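Long-range contact in amidase (Bacillus anthracis, PDB 5EWQ), which probably hydrolyses carboxylic acid amides to the acid and ammonia, as a member of the amidase signature family: residues N113-V125 against V211-T223. Residues are numbered along the deposited sequence; the frame is centred on the assembly and turned at random.
Sequences NLYGIPVVVKDNV and VVAADFAPLAVGT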
loop_
_atom_site.group_PDB
_atom_site.type_symbol
_atom_site.label_atom_id
_atom_site.label_comp_id
_atom_site.label_asym_id
_atom_site.label_seq_id
_atom_site.Cartn_x
_atom_site.Cartn_y
_atom_site.Cartn_z
ATOM N N ASN A 113 5.672 -12.003 -15.408
ATOM C CA ASN A 113 5.606 -10.583 -15.738
ATOM C C ASN A 113 6.416 -9.732 -14.766
ATOM O O ASN A 113 6.733 -8.576 -15.049
ATOM C CB ASN A 113 4.154 -10.104 -15.753
ATOM C CG ASN A 113 3.396 -10.566 -16.980
ATOM O OD1 ASN A 113 3.915 -10.529 -18.095
ATOM N ND2 ASN A 113 2.157 -11.002 -16.780
ATOM N N LEU A 114 6.750 -10.315 -13.618
ATOM C CA LEU A 114 7.439 -9.594 -12.554
ATOM C C LEU A 114 8.955 -9.702 -12.650
ATOM O O LEU A 114 9.673 -9.088 -11.860
ATOM C CB LEU A 114 6.976 -10.112 -11.193
ATOM C CG LEU A 114 5.516 -9.838 -10.845
ATOM C CD1 LEU A 114 5.085 -10.677 -9.663
ATOM C CD2 LEU A 114 5.330 -8.369 -10.543
ATOM N N TYR A 115 9.439 -10.481 -13.613
ATOM C CA TYR A 115 10.873 -10.709 -13.757
ATOM C C TYR A 115 11.622 -9.413 -14.049
ATOM O O TYR A 115 11.324 -8.716 -15.018
ATOM C CB TYR A 115 11.153 -11.730 -14.862
ATOM C CG TYR A 115 12.616 -12.108 -14.973
ATOM C CD1 TYR A 115 13.141 -13.152 -14.226
ATOM C CD2 TYR A 115 13.472 -11.411 -15.819
ATOM C CE1 TYR A 115 14.475 -13.497 -14.317
ATOM C CE2 TYR A 115 14.807 -11.748 -15.916
ATOM C CZ TYR A 115 15.303 -12.791 -15.164
ATOM O OH TYR A 115 16.633 -13.131 -15.259
ATOM N N GLY A 116 12.593 -9.094 -13.196
ATOM C CA GLY A 116 13.427 -7.922 -13.383
ATOM C C GLY A 116 12.772 -6.631 -12.929
ATOM O O GLY A 116 13.405 -5.575 -12.926
ATOM N N ILE A 117 11.503 -6.714 -12.546
ATOM C CA ILE A 117 10.757 -5.540 -12.112
ATOM C C ILE A 117 11.105 -5.151 -10.678
ATOM O O ILE A 117 10.932 -5.948 -9.755
ATOM C CB ILE A 117 9.237 -5.768 -12.210
ATOM C CG1 ILE A 117 8.838 -6.094 -13.650
ATOM C CG2 ILE A 117 8.481 -4.547 -11.709
ATOM C CD1 ILE A 117 9.168 -4.997 -14.638
ATOM N N PRO A 118 11.600 -3.918 -10.491
ATOM C CA PRO A 118 11.888 -3.393 -9.153
ATOM C C PRO A 118 10.609 -3.131 -8.362
ATOM O O PRO A 118 9.659 -2.560 -8.898
ATOM C CB PRO A 118 12.633 -2.087 -9.443
ATOM C CG PRO A 118 12.163 -1.678 -10.796
ATOM C CD PRO A 118 11.942 -2.955 -11.553
ATOM N N VAL A 119 10.585 -3.557 -7.103
ATOM C CA VAL A 119 9.420 -3.361 -6.248
ATOM C C VAL A 119 9.812 -2.658 -4.952
ATOM O O VAL A 119 10.832 -2.986 -4.346
ATOM C CB VAL A 119 8.730 -4.702 -5.911
ATOM C CG1 VAL A 119 7.455 -4.464 -5.117
ATOM C CG2 VAL A 119 8.424 -5.479 -7.181
ATOM N N VAL A 120 9.008 -1.686 -4.535
ATOM C CA VAL A 120 9.249 -0.984 -3.281
ATOM C C VAL A 120 8.254 -1.429 -2.217
ATOM O O VAL A 120 7.050 -1.214 -2.350
ATOM C CB VAL A 120 9.158 0.545 -3.455
ATOM C CG1 VAL A 120 9.187 1.236 -2.101
ATOM C CG2 VAL A 120 10.288 1.048 -4.336
ATOM N N VAL A 121 8.762 -2.054 -1.160
ATOM C CA VAL A 121 7.909 -2.522 -0.074
ATOM C C VAL A 121 7.847 -1.496 1.053
ATOM O O VAL A 121 8.735 -0.659 1.192
ATOM C CB VAL A 121 8.398 -3.871 0.487
ATOM C CG1 VAL A 121 8.371 -4.933 -0.603
ATOM C CG2 VAL A 121 9.796 -3.733 1.068
ATOM N N LYS A 122 6.786 -1.564 1.851
ATOM C CA LYS A 122 6.596 -0.640 2.961
ATOM C C LYS A 122 7.706 -0.821 3.998
ATOM O O LYS A 122 8.305 -1.893 4.091
ATOM C CB LYS A 122 5.217 -0.851 3.591
ATOM C CG LYS A 122 4.725 0.292 4.462
ATOM C CD LYS A 122 3.287 0.055 4.897
ATOM C CE LYS A 122 2.742 1.228 5.691
ATOM N NZ LYS A 122 1.315 1.035 6.068
ATOM N N ASP A 123 7.976 0.226 4.772
ATOM C CA ASP A 123 9.095 0.232 5.712
ATOM C C ASP A 123 8.920 -0.775 6.853
ATOM O O ASP A 123 9.844 -1.007 7.633
ATOM C CB ASP A 123 9.291 1.641 6.282
ATOM C CG ASP A 123 10.579 1.781 7.077
ATOM O OD1 ASP A 123 11.655 1.905 6.455
ATOM O OD2 ASP A 123 10.513 1.771 8.324
ATOM N N ASN A 124 7.739 -1.377 6.945
ATOM C CA ASN A 124 7.476 -2.376 7.974
ATOM C C ASN A 124 7.575 -3.803 7.437
ATOM O O ASN A 124 7.102 -4.744 8.072
ATOM C CB ASN A 124 6.099 -2.146 8.600
ATOM C CG ASN A 124 4.968 -2.282 7.598
ATOM O OD1 ASN A 124 5.195 -2.348 6.390
ATOM N ND2 ASN A 124 3.737 -2.313 8.096
ATOM N N VAL A 125 8.193 -3.955 6.270
ATOM C CA VAL A 125 8.350 -5.266 5.645
ATOM C C VAL A 125 9.808 -5.722 5.693
ATOM O O VAL A 125 10.711 -4.985 5.296
ATOM C CB VAL A 125 7.865 -5.249 4.184
ATOM C CG1 VAL A 125 7.988 -6.633 3.567
ATOM C CG2 VAL A 125 6.428 -4.758 4.112
ATOM N N VAL A 211 5.600 6.383 -4.514
ATOM C CA VAL A 211 6.635 5.822 -5.378
ATOM C C VAL A 211 6.090 5.397 -6.740
ATOM O O VAL A 211 6.808 5.434 -7.738
ATOM C CB VAL A 211 7.331 4.615 -4.715
ATOM C CG1 VAL A 211 8.170 5.071 -3.535
ATOM C CG2 VAL A 211 6.309 3.576 -4.281
ATOM N N VAL A 212 4.824 4.997 -6.784
ATOM C CA VAL A 212 4.201 4.617 -8.046
ATOM C C VAL A 212 3.513 5.817 -8.687
ATOM O O VAL A 212 3.327 5.858 -9.901
ATOM C CB VAL A 212 3.183 3.471 -7.863
ATOM C CG1 VAL A 212 3.902 2.167 -7.546
ATOM C CG2 VAL A 212 2.177 3.815 -6.777
ATOM N N ALA A 213 3.146 6.796 -7.868
ATOM C CA ALA A 213 2.520 8.013 -8.373
ATOM C C ALA A 213 3.550 8.903 -9.060
ATOM O O ALA A 213 3.280 9.481 -10.111
ATOM C CB ALA A 213 1.835 8.768 -7.245
ATOM N N ALA A 214 4.731 9.004 -8.461
ATOM C CA ALA A 214 5.792 9.854 -8.990
ATOM C C ALA A 214 6.770 9.057 -9.848
ATOM O O ALA A 214 7.848 9.548 -10.189
ATOM C CB ALA A 214 6.528 10.546 -7.855
ATOM N N ASP A 215 6.381 7.831 -10.190
ATOM C CA ASP A 215 7.195 6.936 -11.011
ATOM C C ASP A 215 8.587 6.707 -10.428
ATOM O O ASP A 215 9.588 6.783 -11.140
ATOM C CB ASP A 215 7.313 7.475 -12.440
ATOM C CG ASP A 215 6.000 7.423 -13.194
ATOM O OD1 ASP A 215 5.219 8.394 -13.101
ATOM O OD2 ASP A 215 5.746 6.411 -13.881
ATOM N N PHE A 216 8.642 6.436 -9.128
ATOM C CA PHE A 216 9.886 6.047 -8.477
ATOM C C PHE A 216 10.023 4.530 -8.526
ATOM O O PHE A 216 11.079 3.978 -8.217
ATOM C CB PHE A 216 9.925 6.540 -7.029
ATOM C CG PHE A 216 9.924 8.037 -6.895
ATOM C CD1 PHE A 216 10.401 8.839 -7.918
ATOM C CD2 PHE A 216 9.446 8.641 -5.744
ATOM C CE1 PHE A 216 10.401 10.216 -7.796
ATOM C CE2 PHE A 216 9.443 10.018 -5.617
ATOM C CZ PHE A 216 9.922 10.806 -6.644
ATOM N N ALA A 217 8.939 3.871 -8.924
ATOM C CA ALA A 217 8.883 2.417 -9.014
ATOM C C ALA A 217 7.640 1.997 -9.793
ATOM O O ALA A 217 6.626 2.695 -9.766
ATOM C CB ALA A 217 8.880 1.793 -7.625
ATOM N N PRO A 218 7.712 0.857 -10.497
ATOM C CA PRO A 218 6.549 0.367 -11.242
ATOM C C PRO A 218 5.471 -0.156 -10.304
ATOM O O PRO A 218 4.285 0.096 -10.517
ATOM C CB PRO A 218 7.121 -0.773 -12.098
ATOM C CG PRO A 218 8.610 -0.647 -12.001
ATOM C CD PRO A 218 8.879 -0.019 -10.676
ATOM N N LEU A 219 5.896 -0.879 -9.273
ATOM C CA LEU A 219 4.976 -1.494 -8.323
ATOM C C LEU A 219 5.400 -1.212 -6.887
ATOM O O LEU A 219 6.548 -0.851 -6.629
ATOM C CB LEU A 219 4.900 -3.002 -8.561
ATOM C CG LEU A 219 4.519 -3.422 -9.981
ATOM C CD1 LEU A 219 4.618 -4.923 -10.138
ATOM C CD2 LEU A 219 3.122 -2.940 -10.313
ATOM N N ALA A 220 4.469 -1.381 -5.952
ATOM C CA ALA A 220 4.755 -1.139 -4.544
ATOM C C ALA A 220 3.892 -2.006 -3.636
ATOM O O ALA A 220 2.784 -2.399 -4.005
ATOM C CB ALA A 220 4.559 0.327 -4.211
ATOM N N VAL A 221 4.406 -2.297 -2.446
ATOM C CA VAL A 221 3.683 -3.099 -1.468
ATOM C C VAL A 221 3.302 -2.262 -0.250
ATOM O O VAL A 221 4.150 -1.600 0.349
ATOM C CB VAL A 221 4.513 -4.311 -1.005
ATOM C CG1 VAL A 221 3.763 -5.095 0.062
ATOM C CG2 VAL A 221 4.852 -5.202 -2.189
ATOM N N GLY A 222 2.023 -2.295 0.106
ATOM C CA GLY A 222 1.542 -1.580 1.274
ATOM C C GLY A 222 0.842 -2.502 2.252
ATOM O O GLY A 222 0.520 -3.642 1.921
ATOM N N THR A 223 0.613 -2.009 3.464
ATOM C CA THR A 223 -0.108 -2.772 4.475
ATOM C C THR A 223 -1.332 -1.995 4.938
ATOM O O THR A 223 -1.338 -0.765 4.908
ATOM C CB THR A 223 0.780 -3.093 5.694
ATOM O OG1 THR A 223 1.091 -1.884 6.396
ATOM C CG2 THR A 223 2.069 -3.773 5.258
#
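Val-120 pairs with Ala-220 where two parallel strands, 118-122 and 219-223, run side by side within the central mixed sheet. The amide N of Val-221 donates to Val-120 O at 2.9 Å; the bond from Val-120 N to Leu-219 O, at 3.3 Å, is weak. On one face of the pair, Val-121 CG1 lies 3.9 Å from Val-221 CG2, the two valines side by side and pointing the same way, while Val-119 CG1 reaches the same CG2. On the other, Val-120 CG2 meets Ala-217 CB at 3.7 Å and its CG1 faces Val-211 at the end of helix 206-213. Toward the N-terminal end of the pair, the Leu-114 and Leu-219 side chains cross at about a right angle, as do those of Pro-118 and Pro-218.

From CB outward, the Lys-122 side chain slants across strand 219-223 and meets Thr-223 at about a right angle. Its CB sits 3.5 Å from Val-221 O. With CG anti to the backbone N (chi1 -162°) and the chain extended beyond it, CD lies near Gly-222 CA and comes 3.3 Å from Thr-223 OG1; CE follows beside the same oxygen. NZ then donates to Thr-223 OG1 at 2.9 Å and, weakly, to Thr-223 O, and also hydrogen-bonds to OG of Ser-204 and OG of Ser-205. Asn-124, on the turn after the strand, brings ND2 to Thr-223 OG1 at 3.2 Å, with the hydroxyl close to its amide plane, so two nitrogens grip one oxygen. A lysine hydrogen-bonded to serines of the Gly/Ser-rich signature sequence, at the end of a strand in the central sheet, matches the amidase signature family, where such a lysine belongs to the Ser-cisSer-Lys catalytic triad; Lys-122 is probably that residue.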